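Local coordinates for protein D-xylonate dehydratase (Caulobacter crescentus, PDB 5OYN) that catalyses the dehydration of D-xylonate to 2-dehydro-3-deoxy-D-arabinonate, and of D-gluconate with similar efficiency, using a [2Fe-2S] cluster and magnesium, at residues 12-20 against 254-262; 423-433 against 523-534. All coordinates share one frame; numbering follows the deposited sequence.

Overall arrangement
The two contacts come one after the other along the chain and on opposite sides of its centre, their own centres about 57 Å apart and their nearest atoms about 39 Å apart. Contact 1 lays the N-terminal tail, residues 12-20, on the end of helix 241-259, which packs against strands 56-61 and 130-135 of the parallel sheet. Contact 2 pairs strands 426-435 and 528-532 inside the mixed sheet of the C-terminal part. They share no strand or helix. Both lie away from the iron-sulfur and magnesium sites, and each joins pieces of chain far apart in sequence, 234 residues in contact 1 and 90 in contact 2.

Contact 1 of 2, residues 12-20 against 254-262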
loop_
_atom_site.group_PDB
_atom_site.type_symbol
_atom_site.label_atom_id
_atom_site.label_comp_id
_atom_site.label_asym_id
_atom_site.label_seq_id
_atom_site.Cartn_x
_atom_site.Cartn_y
_atom_site.Cartn_z
ATOM N N ASN A 12 14.044 32.253 0.929
ATOM C CA ASN A 12 14.568 30.986 0.418
ATOM C C ASN A 12 14.149 30.744 -1.037
ATOM O O ASN A 12 14.994 30.426 -1.890
ATOM C CB ASN A 12 14.098 29.813 1.298
ATOM C CG ASN A 12 14.982 28.571 1.157
ATOM O OD1 ASN A 12 16.005 28.593 0.463
ATOM N ND2 ASN A 12 14.586 27.479 1.820
ATOM N N ARG A 13 12.850 30.916 -1.316
ATOM C CA ARG A 13 12.223 30.420 -2.544
ATOM C C ARG A 13 11.900 31.573 -3.497
ATOM O O ARG A 13 10.895 32.274 -3.335
ATOM C CB ARG A 13 10.971 29.607 -2.217
ATOM C CG ARG A 13 10.846 28.338 -3.054
ATOM C CD ARG A 13 9.906 27.290 -2.455
ATOM N NE ARG A 13 10.313 26.799 -1.141
ATOM C CZ ARG A 13 11.306 25.938 -0.924
ATOM N NH1 ARG A 13 12.022 25.475 -1.939
ATOM N NH2 ARG A 13 11.585 25.541 0.314
ATOM N N THR A 14 12.750 31.742 -4.511
ATOM C CA THR A 14 12.511 32.701 -5.581
ATOM C C THR A 14 12.015 31.955 -6.809
ATOM O O THR A 14 12.685 31.008 -7.253
ATOM C CB THR A 14 13.789 33.468 -5.904
ATOM O OG1 THR A 14 14.166 34.277 -4.778
ATOM C CG2 THR A 14 13.590 34.355 -7.137
ATOM N N PRO A 15 10.871 32.328 -7.386
ATOM C CA PRO A 15 10.266 31.497 -8.435
ATOM C C PRO A 15 11.210 31.260 -9.606
ATOM O O PRO A 15 12.182 31.984 -9.820
ATOM C CB PRO A 15 9.031 32.301 -8.867
ATOM C CG PRO A 15 8.707 33.152 -7.691
ATOM C CD PRO A 15 10.017 33.472 -7.020
ATOM N N ARG A 16 10.906 30.215 -10.367
ATOM C CA ARG A 16 11.738 29.789 -11.484
ATOM C C ARG A 16 10.850 29.064 -12.490
ATOM O O ARG A 16 9.825 28.478 -12.127
ATOM C CB ARG A 16 12.897 28.903 -10.989
ATOM C CG ARG A 16 13.757 28.291 -12.085
ATOM C CD ARG A 16 14.820 27.311 -11.523
ATOM N NE ARG A 16 15.724 27.920 -10.540
ATOM C CZ ARG A 16 16.831 28.596 -10.858
ATOM N NH1 ARG A 16 17.164 28.753 -12.138
ATOM N NH2 ARG A 16 17.603 29.123 -9.904
ATOM N N ARG A 17 11.216 29.142 -13.763
ATOM C CA ARG A 17 10.497 28.394 -14.790
ATOM C C ARG A 17 11.233 27.071 -14.949
ATOM O O ARG A 17 12.282 26.997 -15.600
ATOM C CB ARG A 17 10.405 29.164 -16.104
ATOM C CG ARG A 17 10.168 28.261 -17.328
ATOM C CD ARG A 17 9.495 28.977 -18.478
ATOM N NE ARG A 17 8.063 29.116 -18.246
ATOM C CZ ARG A 17 7.135 28.703 -19.105
ATOM N NH1 ARG A 17 7.499 28.130 -20.249
ATOM N NH2 ARG A 17 5.845 28.865 -18.826
ATOM N N PHE A 18 10.689 26.030 -14.324
ATOM C CA PHE A 18 11.280 24.709 -14.393
ATOM C C PHE A 18 10.996 24.068 -15.752
ATOM O O PHE A 18 10.040 24.422 -16.443
ATOM C CB PHE A 18 10.731 23.855 -13.265
ATOM C CG PHE A 18 11.008 24.403 -11.896
ATOM C CD1 PHE A 18 12.245 24.225 -11.302
ATOM C CD2 PHE A 18 10.020 25.063 -11.186
ATOM C CE1 PHE A 18 12.500 24.710 -10.030
ATOM C CE2 PHE A 18 10.267 25.551 -9.912
ATOM C CZ PHE A 18 11.516 25.380 -9.337
ATOM N N ARG A 19 11.844 23.115 -16.145
ATOM C CA ARG A 19 11.623 22.458 -17.432
ATOM C C ARG A 19 10.264 21.774 -17.490
ATOM O O ARG A 19 9.716 21.571 -18.582
ATOM C CB ARG A 19 12.721 21.441 -17.709
ATOM C CG ARG A 19 13.219 20.796 -16.463
ATOM C CD ARG A 19 14.438 19.976 -16.743
ATOM N NE ARG A 19 14.117 18.656 -17.271
ATOM C CZ ARG A 19 14.337 18.293 -18.525
ATOM N NH1 ARG A 19 14.858 19.171 -19.379
ATOM N NH2 ARG A 19 14.038 17.061 -18.923
ATOM N N SER A 20 9.714 21.388 -16.333
ATOM C CA SER A 20 8.351 20.873 -16.304
ATOM C C SER A 20 7.401 21.826 -17.015
ATOM O O SER A 20 6.552 21.392 -17.802
ATOM C CB SER A 20 7.900 20.633 -14.860
ATOM O OG SER A 20 8.348 21.648 -13.976
ATOM N N ILE A 254 15.271 18.203 -1.383
ATOM C CA ILE A 254 15.431 18.115 -2.832
ATOM C C ILE A 254 14.683 19.242 -3.517
ATOM O O ILE A 254 15.051 19.644 -4.623
ATOM C CB ILE A 254 14.998 16.733 -3.365
ATOM C CG1 ILE A 254 15.412 16.539 -4.834
ATOM C CG2 ILE A 254 13.491 16.538 -3.230
ATOM C CD1 ILE A 254 16.793 17.024 -5.199
ATOM N N VAL A 255 13.638 19.786 -2.893
ATOM C CA VAL A 255 12.979 20.914 -3.538
ATOM C C VAL A 255 13.849 22.164 -3.405
ATOM O O VAL A 255 13.969 22.956 -4.352
ATOM C CB VAL A 255 11.547 21.123 -2.995
ATOM C CG1 VAL A 255 10.767 19.826 -3.011
ATOM C CG2 VAL A 255 11.563 21.700 -1.620
ATOM N N ASP A 256 14.507 22.335 -2.248
ATOM C CA ASP A 256 15.511 23.384 -2.091
ATOM C C ASP A 256 16.554 23.314 -3.205
ATOM O O ASP A 256 16.826 24.309 -3.883
ATOM C CB ASP A 256 16.192 23.250 -0.729
ATOM C CG ASP A 256 15.353 23.784 0.411
ATOM O OD1 ASP A 256 14.492 24.664 0.171
ATOM O OD2 ASP A 256 15.580 23.326 1.557
ATOM N N LEU A 257 17.137 22.133 -3.417
ATOM C CA LEU A 257 18.106 21.963 -4.490
ATOM C C LEU A 257 17.506 22.280 -5.851
ATOM O O LEU A 257 18.233 22.652 -6.776
ATOM C CB LEU A 257 18.652 20.537 -4.497
ATOM C CG LEU A 257 19.480 20.002 -3.336
ATOM C CD1 LEU A 257 19.970 18.623 -3.732
ATOM C CD2 LEU A 257 20.653 20.919 -3.042
ATOM N N ALA A 258 16.197 22.112 -6.010
ATOM C CA ALA A 258 15.585 22.450 -7.290
ATOM C C ALA A 258 15.484 23.958 -7.467
ATOM O O ALA A 258 15.694 24.467 -8.572
ATOM C CB ALA A 258 14.205 21.806 -7.412
ATOM N N TYR A 259 15.184 24.686 -6.391
ATOM C CA TYR A 259 15.041 26.130 -6.503
ATOM C C TYR A 259 16.399 26.809 -6.638
ATOM O O TYR A 259 16.602 27.633 -7.538
ATOM C CB TYR A 259 14.260 26.674 -5.307
ATOM C CG TYR A 259 12.752 26.620 -5.530
ATOM C CD1 TYR A 259 11.994 25.567 -5.040
ATOM C CD2 TYR A 259 12.093 27.607 -6.254
ATOM C CE1 TYR A 259 10.625 25.507 -5.242
ATOM C CE2 TYR A 259 10.716 27.550 -6.461
ATOM C CZ TYR A 259 9.990 26.497 -5.951
ATOM O OH TYR A 259 8.625 26.416 -6.140
ATOM N N ASP A 260 17.353 26.449 -5.774
ATOM C CA ASP A 260 18.701 27.000 -5.856
ATOM C C ASP A 260 19.493 26.450 -7.026
ATOM O O ASP A 260 20.609 26.911 -7.250
ATOM C CB ASP A 260 19.466 26.735 -4.561
ATOM C CG ASP A 260 18.711 27.215 -3.346
ATOM O OD1 ASP A 260 17.756 28.010 -3.531
ATOM O OD2 ASP A 260 19.049 26.791 -2.218
ATOM N N ASP A 261 18.963 25.471 -7.751
ATOM C CA ASP A 261 19.556 25.016 -9.007
ATOM C C ASP A 261 20.923 24.348 -8.793
ATOM O O ASP A 261 21.829 24.489 -9.616
ATOM C CB ASP A 261 19.655 26.177 -9.998
ATOM C CG ASP A 261 19.601 25.726 -11.441
ATOM O OD1 ASP A 261 19.042 24.640 -11.712
ATOM O OD2 ASP A 261 20.129 26.462 -12.305
ATOM N N VAL A 262 21.070 23.587 -7.706
ATOM C CA VAL A 262 22.318 22.879 -7.401
ATOM C C VAL A 262 22.314 21.533 -8.127
ATOM O O VAL A 262 21.737 20.557 -7.643
ATOM C CB VAL A 262 22.507 22.686 -5.897
ATOM C CG1 VAL A 262 23.810 21.958 -5.624
ATOM C CG2 VAL A 262 22.440 24.006 -5.169
#
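Tyr259 is gripped from both faces by the tail. Over one, Arg13 lays its aliphatic chain in a CH-pi contact, CG standing 3.3 Å from the centroid of the Tyr259 ring and almost exactly on its normal. Against the opposite face comes the edge of Phe18 in a T-shaped stack, planes at 86°, with CZ of Phe18 3.7 Å from CE2 of Tyr259. This sandwich is the tight part. A bend at chi3 (-61°) turns the Arg13 guanidinium down past the CE1-CD1 side of the ring, where NH2 forms a salt bridge to OD1 of Asp256 at 3.0 Å; the two flat groups are nearly parallel but stepped, so the N-H meets the syn side of OD1 at a tilt. An alanine at Arg13 is likely to bare one face of Tyr259 and leave Asp256 without this charged mate. The exposed side is looser. Arg16 reaches in side-on, NE and NH2 both donating to Tyr259 O (3.1 and 3.0 Å), while Asp261 CB lies over one guanidinium face; the Asp261 carboxylate pairs with Lys263 and only distantly with Arg16. Tyr259 also rests on Pro55, and the tail thus lies on a helix whose Val255 and Ala258 meet strands 56-61 and 130-135.

Contact 2 of 2, residues 423-433 against 523-534; sequences QEGVFEARAIV and LRTGDTIRIDLN
Phe427 and Ile531 lie side by side on one face of an antiparallel strand pair, CE1 of the ring 3.5 Å from CB of Ile531. With chi1 at 71°, Phe427 swings its ring toward the neighbouring strand, where CZ also meets Ile531 CG1. Ala429 and Ile529 continue this face; the small methyl of Ala429 keeps it low, and Ile456 of the next strand packs there. Farther along, CB of Ala431 sits over the notch formed by CD1 of Leu523 (4.1 Å) and CG1 of Ile529, and CG2 of Val433 butts against CD2 of Leu523 at 3.5 Å. The other face is largely polar: the extended Arg530 chain crosses Glu428 at a slant, CD of Arg530 3.5 Å from OE2 of Glu428, though the salt bridge itself is long. Past the paired strands, Thr525 OG1 in the type II turn of 524-527 accepts from Val433 N. At the far end, Asn534 ND2 reaches Glu424 O at 2.7 Å, nearly straight, and comes over the CA of Gly425, where any CB would clash with it. The pair sits inside a mixed sheet, strand 455-460 parallel beside 426-435 and strand 537-540 antiparallel beside 528-532, with Tyr417 from helix 411-417 meeting the Phe427 ring.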
loop_
_atom_site.group_PDB
_atom_site.type_symbol
_atom_site.label_atom_id
_atom_site.label_comp_id
_atom_site.label_asym_id
_atom_site.label_seq_id
_atom_site.Cartn_x
_atom_site.Cartn_y
_atom_site.Cartn_z
ATOM N N GLN A 423 63.746 -9.620 2.356
ATOM C CA GLN A 423 62.845 -9.247 1.269
ATOM C C GLN A 423 61.395 -9.235 1.817
ATOM O O GLN A 423 60.651 -10.211 1.674
ATOM C CB GLN A 423 63.044 -10.249 0.084
ATOM C CG GLN A 423 63.678 -9.659 -1.187
ATOM C CD GLN A 423 63.563 -10.597 -2.402
ATOM O OE1 GLN A 423 62.762 -11.541 -2.400
ATOM N NE2 GLN A 423 64.340 -10.318 -3.453
ATOM N N GLU A 424 60.981 -8.119 2.430
ATOM C CA GLU A 424 59.639 -7.998 2.999
ATOM C C GLU A 424 58.758 -7.162 2.088
ATOM O O GLU A 424 59.201 -6.156 1.526
ATOM C CB GLU A 424 59.651 -7.372 4.396
ATOM C CG GLU A 424 60.559 -8.067 5.392
ATOM C CD GLU A 424 62.020 -7.624 5.269
ATOM O OE1 GLU A 424 62.631 -7.853 4.201
ATOM O OE2 GLU A 424 62.565 -7.057 6.245
ATOM N N GLY A 425 57.497 -7.563 1.975
ATOM C CA GLY A 425 56.635 -7.011 0.957
ATOM C C GLY A 425 56.847 -7.614 -0.408
ATOM O O GLY A 425 56.193 -7.190 -1.374
ATOM N N VAL A 426 57.741 -8.589 -0.514
ATOM C CA VAL A 426 58.111 -9.220 -1.769
ATOM C C VAL A 426 58.101 -10.716 -1.539
ATOM O O VAL A 426 58.531 -11.196 -0.483
ATOM C CB VAL A 426 59.498 -8.755 -2.255
ATOM C CG1 VAL A 426 59.403 -7.459 -2.957
ATOM C CG2 VAL A 426 60.333 -8.522 -1.082
ATOM N N PHE A 427 57.586 -11.442 -2.517
ATOM C CA PHE A 427 57.515 -12.890 -2.458
ATOM C C PHE A 427 57.279 -13.356 -3.879
ATOM O O PHE A 427 56.825 -12.589 -4.737
ATOM C CB PHE A 427 56.404 -13.398 -1.509
ATOM C CG PHE A 427 54.982 -13.179 -2.025
ATOM C CD1 PHE A 427 54.348 -11.950 -1.881
ATOM C CD2 PHE A 427 54.277 -14.209 -2.638
ATOM C CE1 PHE A 427 53.058 -11.753 -2.346
ATOM C CE2 PHE A 427 52.973 -14.008 -3.114
ATOM C CZ PHE A 427 52.372 -12.781 -2.967
ATOM N N GLU A 428 57.613 -14.613 -4.117
ATOM C CA GLU A 428 57.380 -15.243 -5.402
ATOM C C GLU A 428 56.509 -16.465 -5.180
ATOM O O GLU A 428 56.664 -17.169 -4.175
ATOM C CB GLU A 428 58.708 -15.621 -6.072
ATOM C CG GLU A 428 59.650 -14.424 -6.245
ATOM C CD GLU A 428 60.927 -14.761 -7.008
ATOM O OE1 GLU A 428 61.565 -15.789 -6.674
ATOM O OE2 GLU A 428 61.283 -13.992 -7.936
ATOM N N ALA A 429 55.579 -16.702 -6.108
ATOM C CA ALA A 429 54.678 -17.840 -6.004
ATOM C C ALA A 429 54.482 -18.479 -7.373
ATOM O O ALA A 429 54.809 -17.901 -8.416
ATOM C CB ALA A 429 53.330 -17.438 -5.398
ATOM N N ARG A 430 53.928 -19.688 -7.347
ATOM C CA ARG A 430 53.726 -20.503 -8.537
ATOM C C ARG A 430 52.272 -20.395 -8.980
ATOM O O ARG A 430 51.359 -20.725 -8.216
ATOM C CB ARG A 430 54.092 -21.957 -8.246
ATOM C CG ARG A 430 53.858 -22.895 -9.407
ATOM C CD ARG A 430 54.597 -24.168 -9.169
ATOM N NE ARG A 430 53.896 -25.036 -8.236
ATOM C CZ ARG A 430 52.948 -25.886 -8.615
ATOM N NH1 ARG A 430 52.604 -25.958 -9.908
ATOM N NH2 ARG A 430 52.348 -26.658 -7.708
ATOM N N ALA A 431 52.058 -19.963 -10.219
ATOM C CA ALA A 431 50.708 -19.699 -10.691
ATOM C C ALA A 431 49.921 -20.995 -10.889
ATOM O O ALA A 431 50.423 -21.959 -11.470
ATOM C CB ALA A 431 50.758 -18.904 -11.995
ATOM N N ILE A 432 48.685 -21.014 -10.393
ATOM C CA ILE A 432 47.698 -22.050 -10.699
ATOM C C ILE A 432 46.551 -21.339 -11.404
ATOM O O ILE A 432 45.747 -20.654 -10.757
ATOM C CB ILE A 432 47.208 -22.783 -9.448
ATOM C CG1 ILE A 432 48.387 -23.095 -8.517
ATOM C CG2 ILE A 432 46.431 -24.035 -9.837
ATOM C CD1 ILE A 432 49.219 -24.290 -8.942
ATOM N N VAL A 433 46.470 -21.491 -12.727
ATOM C CA VAL A 433 45.582 -20.691 -13.566
ATOM C C VAL A 433 44.298 -21.457 -13.852
ATOM O O VAL A 433 44.324 -22.662 -14.146
ATOM C CB VAL A 433 46.287 -20.293 -14.874
ATOM C CG1 VAL A 433 45.377 -19.424 -15.745
ATOM C CG2 VAL A 433 47.577 -19.573 -14.554
ATOM N N LEU A 523 49.660 -16.261 -19.576
ATOM C CA LEU A 523 50.178 -16.923 -18.386
ATOM C C LEU A 523 49.732 -18.383 -18.350
ATOM O O LEU A 523 48.664 -18.746 -18.850
ATOM C CB LEU A 523 49.724 -16.182 -17.131
ATOM C CG LEU A 523 49.973 -16.776 -15.746
ATOM C CD1 LEU A 523 51.295 -16.303 -15.159
ATOM C CD2 LEU A 523 48.843 -16.351 -14.846
ATOM N N ARG A 524 50.587 -19.236 -17.796
ATOM C CA ARG A 524 50.303 -20.661 -17.747
ATOM C C ARG A 524 50.680 -21.194 -16.377
ATOM O O ARG A 524 51.602 -20.691 -15.733
ATOM C CB ARG A 524 51.054 -21.436 -18.840
ATOM C CG ARG A 524 50.953 -20.829 -20.232
ATOM C CD ARG A 524 49.648 -21.198 -20.915
ATOM N NE ARG A 524 49.554 -20.681 -22.281
ATOM C CZ ARG A 524 48.793 -19.649 -22.641
ATOM N NH1 ARG A 524 48.060 -19.014 -21.730
ATOM N NH2 ARG A 524 48.763 -19.246 -23.912
ATOM N N THR A 525 49.941 -22.213 -15.934
ATOM C CA THR A 525 50.203 -22.836 -14.643
ATOM C C THR A 525 51.668 -23.259 -14.554
ATOM O O THR A 525 52.287 -23.637 -15.550
ATOM C CB THR A 525 49.265 -24.034 -14.454
ATOM O OG1 THR A 525 47.907 -23.590 -14.570
ATOM C CG2 THR A 525 49.449 -24.680 -13.101
ATOM N N GLY A 526 52.242 -23.156 -13.358
ATOM C CA GLY A 526 53.632 -23.475 -13.152
ATOM C C GLY A 526 54.585 -22.307 -13.313
ATOM O O GLY A 526 55.710 -22.366 -12.788
ATOM N N ASP A 527 54.173 -21.250 -14.018
ATOM C CA ASP A 527 54.964 -20.028 -14.078
ATOM C C ASP A 527 55.163 -19.456 -12.676
ATOM O O ASP A 527 54.491 -19.832 -11.711
ATOM C CB ASP A 527 54.294 -18.982 -14.965
ATOM C CG ASP A 527 54.200 -19.414 -16.421
ATOM O OD1 ASP A 527 53.578 -18.673 -17.223
ATOM O OD2 ASP A 527 54.741 -20.495 -16.762
ATOM N N THR A 528 56.109 -18.535 -12.567
ATOM C CA THR A 528 56.439 -17.915 -11.295
ATOM C C THR A 528 56.079 -16.439 -11.367
ATOM O O THR A 528 56.460 -15.746 -12.317
ATOM C CB THR A 528 57.917 -18.131 -10.945
ATOM O OG1 THR A 528 58.069 -19.443 -10.383
ATOM C CG2 THR A 528 58.421 -17.101 -9.929
ATOM N N ILE A 529 55.299 -15.985 -10.384
ATOM C CA ILE A 529 54.861 -14.597 -10.280
ATOM C C ILE A 529 55.575 -13.964 -9.094
ATOM O O ILE A 529 55.707 -14.582 -8.028
ATOM C CB ILE A 529 53.329 -14.496 -10.129
ATOM C CG1 ILE A 529 52.640 -15.077 -11.368
ATOM C CG2 ILE A 529 52.909 -13.050 -9.899
ATOM C CD1 ILE A 529 51.278 -14.474 -11.686
ATOM N N ARG A 530 56.052 -12.737 -9.289
ATOM C CA ARG A 530 56.830 -12.020 -8.286
ATOM C C ARG A 530 56.080 -10.752 -7.910
ATOM O O ARG A 530 55.879 -9.867 -8.754
ATOM C CB ARG A 530 58.233 -11.695 -8.806
ATOM C CG ARG A 530 58.908 -10.509 -8.128
ATOM C CD ARG A 530 60.419 -10.629 -8.170
ATOM N NE ARG A 530 61.069 -9.512 -7.490
ATOM C CZ ARG A 530 62.022 -9.639 -6.559
ATOM N NH1 ARG A 530 62.448 -10.847 -6.178
ATOM N NH2 ARG A 530 62.551 -8.551 -6.000
ATOM N N ILE A 531 55.666 -10.670 -6.647
ATOM C CA ILE A 531 54.880 -9.551 -6.142
ATOM C C ILE A 531 55.793 -8.687 -5.289
ATOM O O ILE A 531 56.452 -9.186 -4.366
ATOM C CB ILE A 531 53.653 -10.024 -5.326
ATOM C CG1 ILE A 531 52.830 -11.079 -6.081
ATOM C CG2 ILE A 531 52.755 -8.846 -4.946
ATOM C CD1 ILE A 531 52.048 -10.540 -7.262
ATOM N N ASP A 532 55.819 -7.392 -5.585
ATOM C CA ASP A 532 56.573 -6.420 -4.800
ATOM C C ASP A 532 55.584 -5.348 -4.369
ATOM O O ASP A 532 55.202 -4.494 -5.178
ATOM C CB ASP A 532 57.742 -5.824 -5.600
ATOM C CG ASP A 532 58.704 -4.984 -4.733
ATOM O OD1 ASP A 532 58.289 -4.510 -3.645
ATOM O OD2 ASP A 532 59.886 -4.822 -5.132
ATOM N N LEU A 533 55.182 -5.390 -3.096
ATOM C CA LEU A 533 54.240 -4.400 -2.582
ATOM C C LEU A 533 54.925 -3.094 -2.213
ATOM O O LEU A 533 54.241 -2.064 -2.106
ATOM C CB LEU A 533 53.474 -4.947 -1.365
ATOM C CG LEU A 533 52.738 -6.286 -1.545
ATOM C CD1 LEU A 533 52.071 -6.724 -0.267
ATOM C CD2 LEU A 533 51.730 -6.230 -2.697
ATOM N N ASN A 534 56.252 -3.116 -2.010
ATOM C CA ASN A 534 56.969 -1.874 -1.746
ATOM C C ASN A 534 57.001 -0.996 -2.980
ATOM O O ASN A 534 56.988 0.236 -2.864
ATOM C CB ASN A 534 58.393 -2.156 -1.284
ATOM C CG ASN A 534 58.455 -3.112 -0.117
ATOM O OD1 ASN A 534 58.238 -2.719 1.034
ATOM N ND2 ASN A 534 58.779 -4.375 -0.400
#